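Local coordinates for methylglyoxal reductase (NADPH-dependent) (Candida albicans SC5314, PDB 6KWS), which probably catalyses the NADPH-dependent reduction of methylglyoxal as a member of the dihydroflavonol-4-reductase subfamily, at residues G30-T35 with L51-V56; S270-D275 with G294-V299; A174-I179 with N258-L263; A14-K19 with D239-A244. The protein carries 1 engineered substitution. All blocks are in the same frame, centred on the assembly; numbering follows the deposited sequence.

Interaction 1: G30-T35 with L51-V56; sequences GTVRST and LSYEIV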
loop_
_atom_site.group_PDB
_atom_site.type_symbol
_atom_site.label_atom_id
_atom_site.label_comp_id
_atom_site.label_asym_id
_atom_site.label_seq_id
_atom_site.Cartn_x
_atom_site.Cartn_y
_atom_site.Cartn_z
ATOM N N GLY A 30 -9.094 2.025 -15.104
ATOM C CA GLY A 30 -8.930 1.172 -13.957
ATOM C C GLY A 30 -9.328 -0.240 -14.309
ATOM O O GLY A 30 -10.197 -0.466 -15.136
ATOM N N THR A 31 -8.669 -1.201 -13.686
ATOM C CA THR A 31 -9.138 -2.565 -13.804
ATOM C C THR A 31 -9.817 -2.934 -12.500
ATOM O O THR A 31 -9.377 -2.531 -11.413
ATOM C CB THR A 31 -8.008 -3.556 -14.121
ATOM O OG1 THR A 31 -7.239 -3.825 -12.939
ATOM C CG2 THR A 31 -7.106 -3.031 -15.242
ATOM N N VAL A 32 -10.911 -3.675 -12.625
ATOM C CA VAL A 32 -11.732 -4.076 -11.498
ATOM C C VAL A 32 -12.139 -5.509 -11.755
ATOM O O VAL A 32 -12.015 -6.013 -12.872
ATOM C CB VAL A 32 -12.975 -3.180 -11.331
ATOM C CG1 VAL A 32 -12.560 -1.799 -10.881
ATOM C CG2 VAL A 32 -13.756 -3.115 -12.637
ATOM N N ARG A 33 -12.643 -6.164 -10.710
ATOM C CA ARG A 33 -12.921 -7.595 -10.791
ATOM C C ARG A 33 -14.324 -7.921 -11.280
ATOM O O ARG A 33 -14.567 -9.089 -11.613
ATOM C CB ARG A 33 -12.717 -8.307 -9.427
ATOM C CG ARG A 33 -11.258 -8.378 -8.821
ATOM C CD ARG A 33 -10.562 -7.001 -8.690
ATOM N NE ARG A 33 -11.507 -6.053 -8.093
ATOM C CZ ARG A 33 -11.405 -4.732 -7.979
ATOM N NH1 ARG A 33 -10.355 -4.064 -8.400
ATOM N NH2 ARG A 33 -12.414 -4.097 -7.425
ATOM N N SER A 34 -15.246 -6.945 -11.320
ATOM C CA SER A 34 -16.604 -7.179 -11.806
ATOM C C SER A 34 -17.210 -5.875 -12.310
ATOM O O SER A 34 -16.682 -4.788 -12.071
ATOM C CB SER A 34 -17.515 -7.774 -10.725
ATOM O OG SER A 34 -17.499 -6.974 -9.562
ATOM N N THR A 35 -18.345 -6.003 -13.011
ATOM C CA THR A 35 -19.097 -4.826 -13.440
ATOM C C THR A 35 -19.603 -4.025 -12.245
ATOM O O THR A 35 -19.585 -2.786 -12.265
ATOM C CB THR A 35 -20.278 -5.243 -14.330
ATOM O OG1 THR A 35 -19.785 -5.880 -15.506
ATOM C CG2 THR A 35 -21.097 -4.034 -14.749
ATOM N N LEU A 51 -12.458 8.897 -17.050
ATOM C CA LEU A 51 -12.418 7.702 -16.223
ATOM C C LEU A 51 -13.187 6.583 -16.890
ATOM O O LEU A 51 -14.309 6.791 -17.350
ATOM C CB LEU A 51 -13.007 7.967 -14.834
ATOM C CG LEU A 51 -12.980 6.769 -13.870
ATOM C CD1 LEU A 51 -11.566 6.282 -13.525
ATOM C CD2 LEU A 51 -13.730 7.110 -12.615
ATOM N N SER A 52 -12.601 5.396 -16.905
ATOM C CA SER A 52 -13.259 4.221 -17.461
ATOM C C SER A 52 -12.567 2.995 -16.886
ATOM O O SER A 52 -11.487 3.092 -16.291
ATOM C CB SER A 52 -13.199 4.210 -18.985
ATOM O OG SER A 52 -11.845 4.203 -19.415
ATOM N N TYR A 53 -13.188 1.835 -17.094
ATOM C CA TYR A 53 -12.683 0.615 -16.482
ATOM C C TYR A 53 -12.765 -0.575 -17.431
ATOM O O TYR A 53 -13.583 -0.612 -18.354
ATOM C CB TYR A 53 -13.444 0.301 -15.185
ATOM C CG TYR A 53 -14.869 -0.190 -15.373
ATOM C CD1 TYR A 53 -15.151 -1.550 -15.464
ATOM C CD2 TYR A 53 -15.930 0.703 -15.440
ATOM C CE1 TYR A 53 -16.447 -2.013 -15.625
ATOM C CE2 TYR A 53 -17.240 0.249 -15.597
ATOM C CZ TYR A 53 -17.491 -1.117 -15.690
ATOM O OH TYR A 53 -18.789 -1.596 -15.841
ATOM N N GLU A 54 -11.907 -1.559 -17.175
ATOM C CA GLU A 54 -11.962 -2.862 -17.817
ATOM C C GLU A 54 -11.958 -3.933 -16.737
ATOM O O GLU A 54 -11.463 -3.718 -15.630
ATOM C CB GLU A 54 -10.787 -3.063 -18.785
ATOM C CG GLU A 54 -10.718 -2.027 -19.893
ATOM C CD GLU A 54 -11.781 -2.268 -20.997
ATOM O OE1 GLU A 54 -11.701 -1.607 -22.052
ATOM O OE2 GLU A 54 -12.690 -3.111 -20.810
ATOM N N ILE A 55 -12.513 -5.097 -17.054
ATOM C CA ILE A 55 -12.671 -6.163 -16.068
ATOM C C ILE A 55 -11.542 -7.175 -16.192
ATOM O O ILE A 55 -11.299 -7.715 -17.278
ATOM C CB ILE A 55 -14.028 -6.860 -16.207
ATOM C CG1 ILE A 55 -15.128 -5.847 -15.924
ATOM C CG2 ILE A 55 -14.090 -8.030 -15.249
ATOM C CD1 ILE A 55 -16.459 -6.438 -15.870
ATOM N N VAL A 56 -10.871 -7.444 -15.069
ATOM C CA VAL A 56 -9.868 -8.494 -14.943
ATOM C C VAL A 56 -10.166 -9.274 -13.670
ATOM O O VAL A 56 -9.823 -8.827 -12.567
ATOM C CB VAL A 56 -8.441 -7.917 -14.904
ATOM C CG1 VAL A 56 -7.420 -9.025 -14.656
ATOM C CG2 VAL A 56 -8.129 -7.149 -16.178
#

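Interaction 2: S270-D275 with G294-V299; sequences SQSLVD and GSDKSV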
loop_
_atom_site.group_PDB
_atom_site.type_symbol
_atom_site.label_atom_id
_atom_site.label_comp_id
_atom_site.label_asym_id
_atom_site.label_seq_id
_atom_site.Cartn_x
_atom_site.Cartn_y
_atom_site.Cartn_z
ATOM N N SER A 270 0.630 1.209 19.749
ATOM C CA SER A 270 -0.796 1.375 19.995
ATOM C C SER A 270 -1.052 2.483 20.996
ATOM O O SER A 270 -2.053 3.200 20.886
ATOM C CB SER A 270 -1.413 0.075 20.484
ATOM O OG SER A 270 -1.535 -0.816 19.404
ATOM N N GLN A 271 -0.151 2.655 21.961
ATOM C CA GLN A 271 -0.319 3.744 22.913
ATOM C C GLN A 271 -0.264 5.098 22.211
ATOM O O GLN A 271 -0.955 6.040 22.621
ATOM C CB GLN A 271 0.743 3.643 24.011
ATOM C CG GLN A 271 0.616 4.703 25.070
ATOM C CD GLN A 271 -0.576 4.484 25.990
ATOM O OE1 GLN A 271 -0.693 3.444 26.652
ATOM N NE2 GLN A 271 -1.465 5.472 26.042
ATOM N N SER A 272 0.526 5.209 21.139
ATOM C CA SER A 272 0.540 6.447 20.373
ATOM C C SER A 272 -0.853 6.773 19.877
ATOM O O SER A 272 -1.297 7.925 19.954
ATOM C CB SER A 272 1.495 6.325 19.193
ATOM O OG SER A 272 2.768 5.910 19.628
ATOM N N LEU A 273 -1.567 5.758 19.388
ATOM C CA LEU A 273 -2.888 5.975 18.813
ATOM C C LEU A 273 -3.908 6.301 19.889
ATOM O O LEU A 273 -4.699 7.238 19.740
ATOM C CB LEU A 273 -3.305 4.738 18.030
ATOM C CG LEU A 273 -2.237 4.222 17.079
ATOM C CD1 LEU A 273 -2.768 3.005 16.341
ATOM C CD2 LEU A 273 -1.811 5.331 16.112
ATOM N N VAL A 274 -3.908 5.518 20.976
ATOM C CA VAL A 274 -4.753 5.795 22.140
ATOM C C VAL A 274 -4.614 7.250 22.576
ATOM O O VAL A 274 -5.607 7.983 22.669
ATOM C CB VAL A 274 -4.413 4.839 23.293
ATOM C CG1 VAL A 274 -5.226 5.202 24.515
ATOM C CG2 VAL A 274 -4.684 3.404 22.867
ATOM N N ASP A 275 -3.372 7.693 22.817
ATOM C CA ASP A 275 -3.125 9.067 23.265
ATOM C C ASP A 275 -3.727 10.098 22.313
ATOM O O ASP A 275 -4.370 11.059 22.757
ATOM C CB ASP A 275 -1.622 9.319 23.420
ATOM C CG ASP A 275 -1.021 8.631 24.651
ATOM O OD1 ASP A 275 -1.796 8.148 25.519
ATOM O OD2 ASP A 275 0.237 8.580 24.748
ATOM N N GLY A 294 2.369 8.345 26.949
ATOM C CA GLY A 294 3.778 8.590 26.716
ATOM C C GLY A 294 4.665 7.360 26.692
ATOM O O GLY A 294 5.833 7.478 26.296
ATOM N N SER A 295 4.159 6.183 27.092
ATOM C CA SER A 295 4.988 4.983 27.089
ATOM C C SER A 295 5.568 4.692 25.709
ATOM O O SER A 295 6.611 4.042 25.612
ATOM C CB SER A 295 4.188 3.778 27.603
ATOM O OG SER A 295 3.402 3.148 26.600
ATOM N N ASP A 296 4.954 5.215 24.645
ATOM C CA ASP A 296 5.372 4.870 23.288
ATOM C C ASP A 296 6.759 5.412 22.953
ATOM O O ASP A 296 7.541 4.732 22.273
ATOM C CB ASP A 296 4.337 5.359 22.262
ATOM C CG ASP A 296 4.040 6.852 22.371
ATOM O OD1 ASP A 296 4.250 7.588 21.373
ATOM O OD2 ASP A 296 3.556 7.282 23.446
ATOM N N LYS A 297 7.092 6.623 23.416
ATOM C CA LYS A 297 8.375 7.222 23.029
ATOM C C LYS A 297 9.558 6.385 23.504
ATOM O O LYS A 297 10.524 6.193 22.755
ATOM C CB LYS A 297 8.494 8.663 23.539
ATOM C CG LYS A 297 7.555 9.634 22.775
ATOM C CD LYS A 297 7.483 9.270 21.260
ATOM C CE LYS A 297 6.280 9.915 20.512
ATOM N NZ LYS A 297 5.852 9.189 19.229
ATOM N N SER A 298 9.501 5.865 24.735
ATOM C CA SER A 298 10.587 5.000 25.188
ATOM C C SER A 298 10.582 3.669 24.458
ATOM O O SER A 298 11.652 3.129 24.168
ATOM C CB SER A 298 10.524 4.772 26.698
ATOM O OG SER A 298 10.573 6.013 27.386
ATOM N N VAL A 299 9.405 3.133 24.131
ATOM C CA VAL A 299 9.350 1.847 23.439
ATOM C C VAL A 299 9.908 1.966 22.018
ATOM O O VAL A 299 10.662 1.098 21.560
ATOM C CB VAL A 299 7.914 1.293 23.442
ATOM C CG1 VAL A 299 7.803 0.042 22.572
ATOM C CG2 VAL A 299 7.492 0.954 24.861
#

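Interaction 3: A174-I179 with N258-L263; sequences AAWDFI and NQRILL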
loop_
_atom_site.group_PDB
_atom_site.type_symbol
_atom_site.label_atom_id
_atom_site.label_comp_id
_atom_site.label_asym_id
_atom_site.label_seq_id
_atom_site.Cartn_x
_atom_site.Cartn_y
_atom_site.Cartn_z
ATOM N N ALA A 174 10.683 -11.055 -7.533
ATOM C CA ALA A 174 10.331 -11.581 -8.841
ATOM C C ALA A 174 10.254 -10.476 -9.890
ATOM O O ALA A 174 10.644 -10.683 -11.046
ATOM C CB ALA A 174 9.012 -12.339 -8.740
ATOM N N ALA A 175 9.743 -9.298 -9.513
ATOM C CA ALA A 175 9.660 -8.189 -10.461
ATOM C C ALA A 175 11.040 -7.738 -10.923
ATOM O O ALA A 175 11.257 -7.524 -12.121
ATOM C CB ALA A 175 8.908 -7.014 -9.843
ATOM N N TRP A 176 11.984 -7.556 -9.987
ATOM C CA TRP A 176 13.320 -7.127 -10.387
ATOM C C TRP A 176 14.023 -8.214 -11.175
ATOM O O TRP A 176 14.742 -7.918 -12.141
ATOM C CB TRP A 176 14.158 -6.726 -9.177
ATOM C CG TRP A 176 13.656 -5.505 -8.492
ATOM C CD1 TRP A 176 13.125 -5.434 -7.243
ATOM C CD2 TRP A 176 13.615 -4.173 -9.020
ATOM N NE1 TRP A 176 12.774 -4.147 -6.951
ATOM C CE2 TRP A 176 13.056 -3.350 -8.028
ATOM C CE3 TRP A 176 14.000 -3.597 -10.235
ATOM C CZ2 TRP A 176 12.868 -1.976 -8.210
ATOM C CZ3 TRP A 176 13.819 -2.233 -10.413
ATOM C CH2 TRP A 176 13.261 -1.436 -9.401
ATOM N N ASP A 177 13.826 -9.479 -10.784
ATOM C CA ASP A 177 14.324 -10.572 -11.614
ATOM C C ASP A 177 13.815 -10.436 -13.039
ATOM O O ASP A 177 14.574 -10.622 -13.993
ATOM C CB ASP A 177 13.933 -11.939 -11.043
ATOM C CG ASP A 177 14.732 -12.309 -9.804
ATOM O OD1 ASP A 177 14.453 -13.387 -9.217
ATOM O OD2 ASP A 177 15.627 -11.514 -9.407
ATOM N N PHE A 178 12.546 -10.071 -13.209
ATOM C CA PHE A 178 11.988 -10.068 -14.549
ATOM C C PHE A 178 12.698 -9.059 -15.425
ATOM O O PHE A 178 13.132 -9.383 -16.535
ATOM C CB PHE A 178 10.492 -9.781 -14.517
ATOM C CG PHE A 178 9.855 -9.824 -15.881
ATOM C CD1 PHE A 178 9.943 -8.736 -16.748
ATOM C CD2 PHE A 178 9.190 -10.958 -16.308
ATOM C CE1 PHE A 178 9.377 -8.786 -18.007
ATOM C CE2 PHE A 178 8.617 -11.006 -17.572
ATOM C CZ PHE A 178 8.713 -9.919 -18.420
ATOM N N ILE A 179 12.820 -7.823 -14.953
ATOM C CA ILE A 179 13.382 -6.812 -15.836
ATOM C C ILE A 179 14.890 -6.975 -15.956
ATOM O O ILE A 179 15.476 -6.602 -16.977
ATOM C CB ILE A 179 13.000 -5.403 -15.361
ATOM C CG1 ILE A 179 13.571 -5.152 -13.978
ATOM C CG2 ILE A 179 11.482 -5.259 -15.339
ATOM C CD1 ILE A 179 14.339 -3.873 -13.869
ATOM N N ASN A 258 13.715 2.687 -11.908
ATOM C CA ASN A 258 14.511 1.625 -11.293
ATOM C C ASN A 258 14.866 1.949 -9.848
ATOM O O ASN A 258 15.918 1.544 -9.353
ATOM C CB ASN A 258 15.768 1.313 -12.122
ATOM C CG ASN A 258 15.418 0.653 -13.458
ATOM O OD1 ASN A 258 15.016 -0.524 -13.499
ATOM N ND2 ASN A 258 15.500 1.428 -14.550
ATOM N N GLN A 259 13.985 2.676 -9.168
ATOM C CA GLN A 259 14.127 2.966 -7.752
ATOM C C GLN A 259 13.130 2.147 -6.942
ATOM O O GLN A 259 12.029 1.835 -7.411
ATOM C CB GLN A 259 13.921 4.457 -7.454
ATOM C CG GLN A 259 14.959 5.375 -8.087
ATOM C CD GLN A 259 16.387 4.923 -7.834
ATOM O OE1 GLN A 259 16.767 4.599 -6.715
ATOM N NE2 GLN A 259 17.173 4.864 -8.895
ATOM N N ARG A 260 13.547 1.783 -5.725
ATOM C CA ARG A 260 12.650 1.325 -4.668
ATOM C C ARG A 260 12.423 2.490 -3.721
ATOM O O ARG A 260 13.373 2.976 -3.102
ATOM C CB ARG A 260 13.240 0.169 -3.878
ATOM C CG ARG A 260 13.546 -1.066 -4.648
ATOM C CD ARG A 260 14.294 -1.966 -3.696
ATOM N NE ARG A 260 13.417 -2.877 -2.971
ATOM C CZ ARG A 260 13.692 -3.362 -1.763
ATOM N NH1 ARG A 260 14.813 -2.997 -1.139
ATOM N NH2 ARG A 260 12.845 -4.207 -1.176
ATOM N N ILE A 261 11.182 2.939 -3.597
ATOM C CA ILE A 261 10.892 4.130 -2.821
ATOM C C ILE A 261 10.250 3.696 -1.510
ATOM O O ILE A 261 9.165 3.100 -1.497
ATOM C CB ILE A 261 10.019 5.118 -3.607
ATOM C CG1 ILE A 261 10.813 5.677 -4.783
ATOM C CG2 ILE A 261 9.708 6.300 -2.780
ATOM C CD1 ILE A 261 10.107 5.585 -6.092
ATOM N N LEU A 262 10.933 3.979 -0.411
ATOM C CA LEU A 262 10.408 3.666 0.911
ATOM C C LEU A 262 9.406 4.747 1.328
ATOM O O LEU A 262 9.706 5.949 1.268
ATOM C CB LEU A 262 11.568 3.552 1.896
ATOM C CG LEU A 262 11.512 2.589 3.074
ATOM C CD1 LEU A 262 12.884 2.532 3.790
ATOM C CD2 LEU A 262 10.422 3.030 4.025
ATOM N N LEU A 263 8.208 4.333 1.732
ATOM C CA LEU A 263 7.193 5.275 2.182
ATOM C C LEU A 263 6.946 5.041 3.656
ATOM O O LEU A 263 6.283 4.071 4.049
ATOM C CB LEU A 263 5.910 5.181 1.369
ATOM C CG LEU A 263 6.099 6.420 0.498
ATOM C CD1 LEU A 263 6.889 6.071 -0.761
ATOM C CD2 LEU A 263 4.843 7.202 0.219
#

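Interaction 4: A14-K19 with D239-A244; sequences AQHVVK and DVRDVA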
loop_
_atom_site.group_PDB
_atom_site.type_symbol
_atom_site.label_atom_id
_atom_site.label_comp_id
_atom_site.label_asym_id
_atom_site.label_seq_id
_atom_site.Cartn_x
_atom_site.Cartn_y
_atom_site.Cartn_z
ATOM N N ALA A 14 -5.569 2.513 -4.037
ATOM C CA ALA A 14 -5.805 2.740 -5.462
ATOM C C ALA A 14 -6.815 3.858 -5.694
ATOM O O ALA A 14 -6.573 4.769 -6.499
ATOM C CB ALA A 14 -6.262 1.451 -6.138
ATOM N N GLN A 15 -7.953 3.805 -4.995
ATOM C CA GLN A 15 -8.939 4.874 -5.109
ATOM C C GLN A 15 -8.293 6.240 -4.928
ATOM O O GLN A 15 -8.636 7.203 -5.624
ATOM C CB GLN A 15 -10.058 4.665 -4.084
ATOM C CG GLN A 15 -10.842 3.379 -4.293
ATOM C CD GLN A 15 -12.263 3.448 -3.734
ATOM O OE1 GLN A 15 -12.696 4.479 -3.210
ATOM N NE2 GLN A 15 -12.992 2.348 -3.844
ATOM N N HIS A 16 -7.339 6.340 -4.007
ATOM C CA HIS A 16 -6.670 7.613 -3.790
ATOM C C HIS A 16 -5.801 7.986 -4.985
ATOM O O HIS A 16 -5.809 9.143 -5.433
ATOM C CB HIS A 16 -5.854 7.545 -2.511
ATOM C CG HIS A 16 -6.665 7.763 -1.274
ATOM N ND1 HIS A 16 -7.228 8.984 -0.962
ATOM C CD2 HIS A 16 -7.027 6.915 -0.279
ATOM C CE1 HIS A 16 -7.894 8.880 0.176
ATOM N NE2 HIS A 16 -7.792 7.634 0.609
ATOM N N VAL A 17 -5.068 7.014 -5.531
ATOM C CA VAL A 17 -4.310 7.252 -6.755
ATOM C C VAL A 17 -5.238 7.736 -7.868
ATOM O O VAL A 17 -4.950 8.714 -8.572
ATOM C CB VAL A 17 -3.552 5.975 -7.157
ATOM C CG1 VAL A 17 -3.073 6.065 -8.598
ATOM C CG2 VAL A 17 -2.381 5.726 -6.187
ATOM N N VAL A 18 -6.382 7.067 -8.020
ATOM C CA VAL A 18 -7.322 7.422 -9.076
ATOM C C VAL A 18 -7.783 8.865 -8.920
ATOM O O VAL A 18 -7.763 9.652 -9.879
ATOM C CB VAL A 18 -8.507 6.440 -9.076
ATOM C CG1 VAL A 18 -9.665 6.985 -9.883
ATOM C CG2 VAL A 18 -8.063 5.103 -9.653
ATOM N N LYS A 19 -8.218 9.229 -7.707
ATOM C CA LYS A 19 -8.646 10.600 -7.434
ATOM C C LYS A 19 -7.547 11.599 -7.774
ATOM O O LYS A 19 -7.792 12.611 -8.439
ATOM C CB LYS A 19 -9.054 10.734 -5.966
ATOM C CG LYS A 19 -9.594 12.102 -5.611
ATOM C CD LYS A 19 -9.681 12.338 -4.113
ATOM C CE LYS A 19 -10.534 11.262 -3.407
ATOM N NZ LYS A 19 -11.506 11.804 -2.385
ATOM N N ASP A 239 0.715 7.811 5.825
ATOM C CA ASP A 239 -0.664 8.085 5.434
ATOM C C ASP A 239 -0.908 7.643 3.994
ATOM O O ASP A 239 -0.047 7.804 3.122
ATOM C CB ASP A 239 -0.977 9.576 5.598
ATOM C CG ASP A 239 -2.445 9.908 5.333
ATOM O OD1 ASP A 239 -2.845 10.077 4.150
ATOM O OD2 ASP A 239 -3.198 10.025 6.319
ATOM N N VAL A 240 -2.110 7.099 3.754
ATOM C CA VAL A 240 -2.478 6.518 2.464
ATOM C C VAL A 240 -2.425 7.553 1.353
ATOM O O VAL A 240 -2.100 7.224 0.203
ATOM C CB VAL A 240 -3.878 5.878 2.552
ATOM C CG1 VAL A 240 -4.906 6.922 2.913
ATOM C CG2 VAL A 240 -4.256 5.178 1.241
ATOM N N ARG A 241 -2.746 8.811 1.666
ATOM C CA ARG A 241 -2.739 9.854 0.650
ATOM C C ARG A 241 -1.324 10.148 0.157
ATOM O O ARG A 241 -1.120 10.425 -1.032
ATOM C CB ARG A 241 -3.414 11.098 1.212
ATOM C CG ARG A 241 -4.915 10.902 1.353
ATOM C CD ARG A 241 -5.542 11.911 2.283
ATOM N NE ARG A 241 -5.004 11.809 3.638
ATOM C CZ ARG A 241 -5.462 12.506 4.677
ATOM N NH1 ARG A 241 -6.475 13.347 4.523
ATOM N NH2 ARG A 241 -4.917 12.352 5.876
ATOM N N ASP A 242 -0.329 10.073 1.048
ATOM C CA ASP A 242 1.059 10.237 0.617
ATOM C C ASP A 242 1.553 9.030 -0.173
ATOM O O ASP A 242 2.346 9.175 -1.109
ATOM C CB ASP A 242 1.940 10.505 1.833
ATOM C CG ASP A 242 1.518 11.765 2.564
ATOM O OD1 ASP A 242 1.086 12.711 1.845
ATOM O OD2 ASP A 242 1.587 11.812 3.827
ATOM N N VAL A 243 1.090 7.836 0.170
ATOM C CA VAL A 243 1.429 6.671 -0.628
ATOM C C VAL A 243 0.859 6.828 -2.027
ATOM O O VAL A 243 1.583 6.717 -3.027
ATOM C CB VAL A 243 0.925 5.390 0.065
ATOM C CG1 VAL A 243 1.248 4.160 -0.762
ATOM C CG2 VAL A 243 1.528 5.268 1.463
ATOM N N ALA A 244 -0.446 7.116 -2.116
ATOM C CA ALA A 244 -1.083 7.382 -3.403
ATOM C C ALA A 244 -0.306 8.425 -4.202
ATOM O O ALA A 244 -0.040 8.238 -5.395
ATOM C CB ALA A 244 -2.524 7.844 -3.198
#

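Interaction 1: G30-T35 with L51-V56
G30, T31 and V32 pair with Y53, E54 and I55 as parallel neighbours in the main sheet, of which strand 51-55 forms one edge. G30 N donates to S52 O at 2.9 Å, and G30 O in turn takes E54 N at 2.9 Å. V32 repeats the pattern, its N bound to E54 O (3.1 Å) and its O to V56 N (2.9 Å). The two directions differ by 40°, the twist of a parallel pair. Strand 27-32, helix 35-44 and strand 51-55 form a beta-alpha-beta unit of the Rossmann fold, and the helix lies on the sheet face that carries V32, Y53 and I55. Branched V32 suits this interior strand: its CG2 meets Y53 CD1 at 3.5 Å, the two side chains crossing at about a right angle. The tyrosine CG lies between the backbone N and carbonyl carbon (chi1 72°), and the ring runs on to place Y53 OH 3.5 Å from T35 CG2 and in a hydrogen bond with D39 of the helix. I55 CD1 reaches T35 OG1 at 3.4 Å, an aliphatic tip against the helix's first turn. On the other face T31 CB faces V56 CG2, while T31 OG1 is bound by G8 N and E54 by H72. R33, just after the strand, is an NADPH-binding residue, although this chain holds no cofactor, and V32 CB lies over one guanidinium face, toward the rim.

Interaction 2: S270-D275 with G294-V299
Q271, S272 and D275 on one helix meet G294, S295 and D296 at the start of another, with the short axes running nearly antiparallel at 154°. D275 makes a nearly straight bond: G294 N points at its OD2, 3.1 Å away with an angle of 170°, on the syn side of the carboxylate. G294 has a positive phi, a conformation glycine adopts most easily. The other oxygen, D275 OD1, is met from above the carboxylate plane by Q271 NE2 at 2.7 Å, so both oxygens are held. Q271 has CG anti to the backbone N (chi1 -178°), which sets that methylene 3.5 Å from S295 OG. The chain then bends at chi2, and NE2 serves V290 O as well as D275, one turn on, a double use that suits a long amide side chain. S272 OG makes a weak bond to D296 OD1 at 2.8 Å; its stronger partner is T269 N. D296 OD2 comes within 3.8 Å of D275 OD2, close for like charges; the weak bond from K297 NZ, part of a salt bridge with D296 OD1, may ease this. Helix 270-280 follows directly on strand 260-269, whose last residue, T269, also touches D296 and V299. S272 leans on L323 of helix 323-337, L273 and V274 touch helix 216-222, and L273 also meets V327.

Interaction 3: A174-I179 with N258-L263
W176 and N258, the residues whose backbones come nearest, still have CA atoms 8.9 Å apart, so side chains must span the gap between helix 160-181 and the start of strand 260-269. The indole CG is anti to the carbonyl carbon (chi1 -67°), and the six-membered part extends to the chain at N258-R260. N258 OD1 lies in the ring plane at its edge, 3.7 Å from W176 CZ3, and Q259 O takes a similar in-plane place 4.0 Å from W176 CZ2. R260 comes at the ring obliquely, with its CG 3.7 Å from W176 CZ2, while its guanidinium is turned 81° from the indole. I179 adds CD1, 3.4 Å from N258 OD1, the two side chains lying alongside and pointing opposite ways. N258 has a positive phi of 58°, which asparagine tolerates better than most residues with a side chain. A large flat tryptophan suits a site where the ring also rests on L189 and T191 of strand 188-194. The polar ends look to a third residue: E172, one helical turn before W176, bonds to the indole NE1 and forms a salt bridge with R260 NE, while R260 also has a cation-pi contact with W148. Across the two segments the contact is therefore one of shape and van der Waals touch, with weak edge C-H to oxygen attraction at most, and the stronger polar link between helix and strand passes through E172.

Interaction 4: A14-K19 with D239-A244
H16 and V17 of helix 12-23 pack against V240, R241 and A244 of helix 240-252 in a buried contact, the short axes 8.5 Å apart and crossing at -59°. A244 gives the close approach: its small CB lies 3.4 Å from H16 CB, and V17 CG2 comes 3.5 Å from A244 CA, so the helix backbones can draw together here. The H16 imidazole, with CG anti to the carbonyl carbon (chi1 -81°), reaches the first turn of the other helix. Its CD2 meets V240 CG2 at 3.6 Å, the side chains crossing at about a right angle, and its CE1 meets R241 CG at 3.8 Å. Helix 12-23 is the first helix of the Rossmann fold, directly after strand 3-7 and the glycine-rich turn, and its early residues F12 and I13 bind NADPH. V240 also packs on F12 and lies close to V197, which places the contact beside residues that bind NADPH. Between the two segments the touch is apolar, but Q20 NE2, one residue further along helix 12-23, bonds to R241 O. H16 NE2 is bound to P200 O, which satisfies this buried polar atom. D239 is the N-cap of helix 240-252: its OD1 accepts R241 N at 2.8 Å and, from the opposite face of its carboxylate plane, R241 NE at 2.8 Å. The charged pair is gripped side-on, since R241 NH2 also reaches D239 OD2 at 2.9 Å. Three bonds from R241 thus hold the carboxylate, S326 OG adds one to OD2, and R241 has a second salt bridge to D329 of helix 323-337.

In the fold
Interactions 1, 3 and 4 belong to the Rossmann part of the chain, and interaction 2 stands apart, 41 Å centre to centre from interaction 1 and on the other side of the chain's centre. Interactions 1 and 3 reach the same mixed sheet, with centres about 25 Å apart. Interaction 4 lies between them in the fold and touches both, through V18 against L51 and L263 against the 242-243 backbone. Along the chain, interaction 1 is nested within the long loop closed by interaction 4, interactions 3 and 4 alternate, and interaction 2 comes last. Strand 260-269 runs from interaction 3 toward helix 270-280, so it joins the nucleotide-binding sheet to the C-terminal helices.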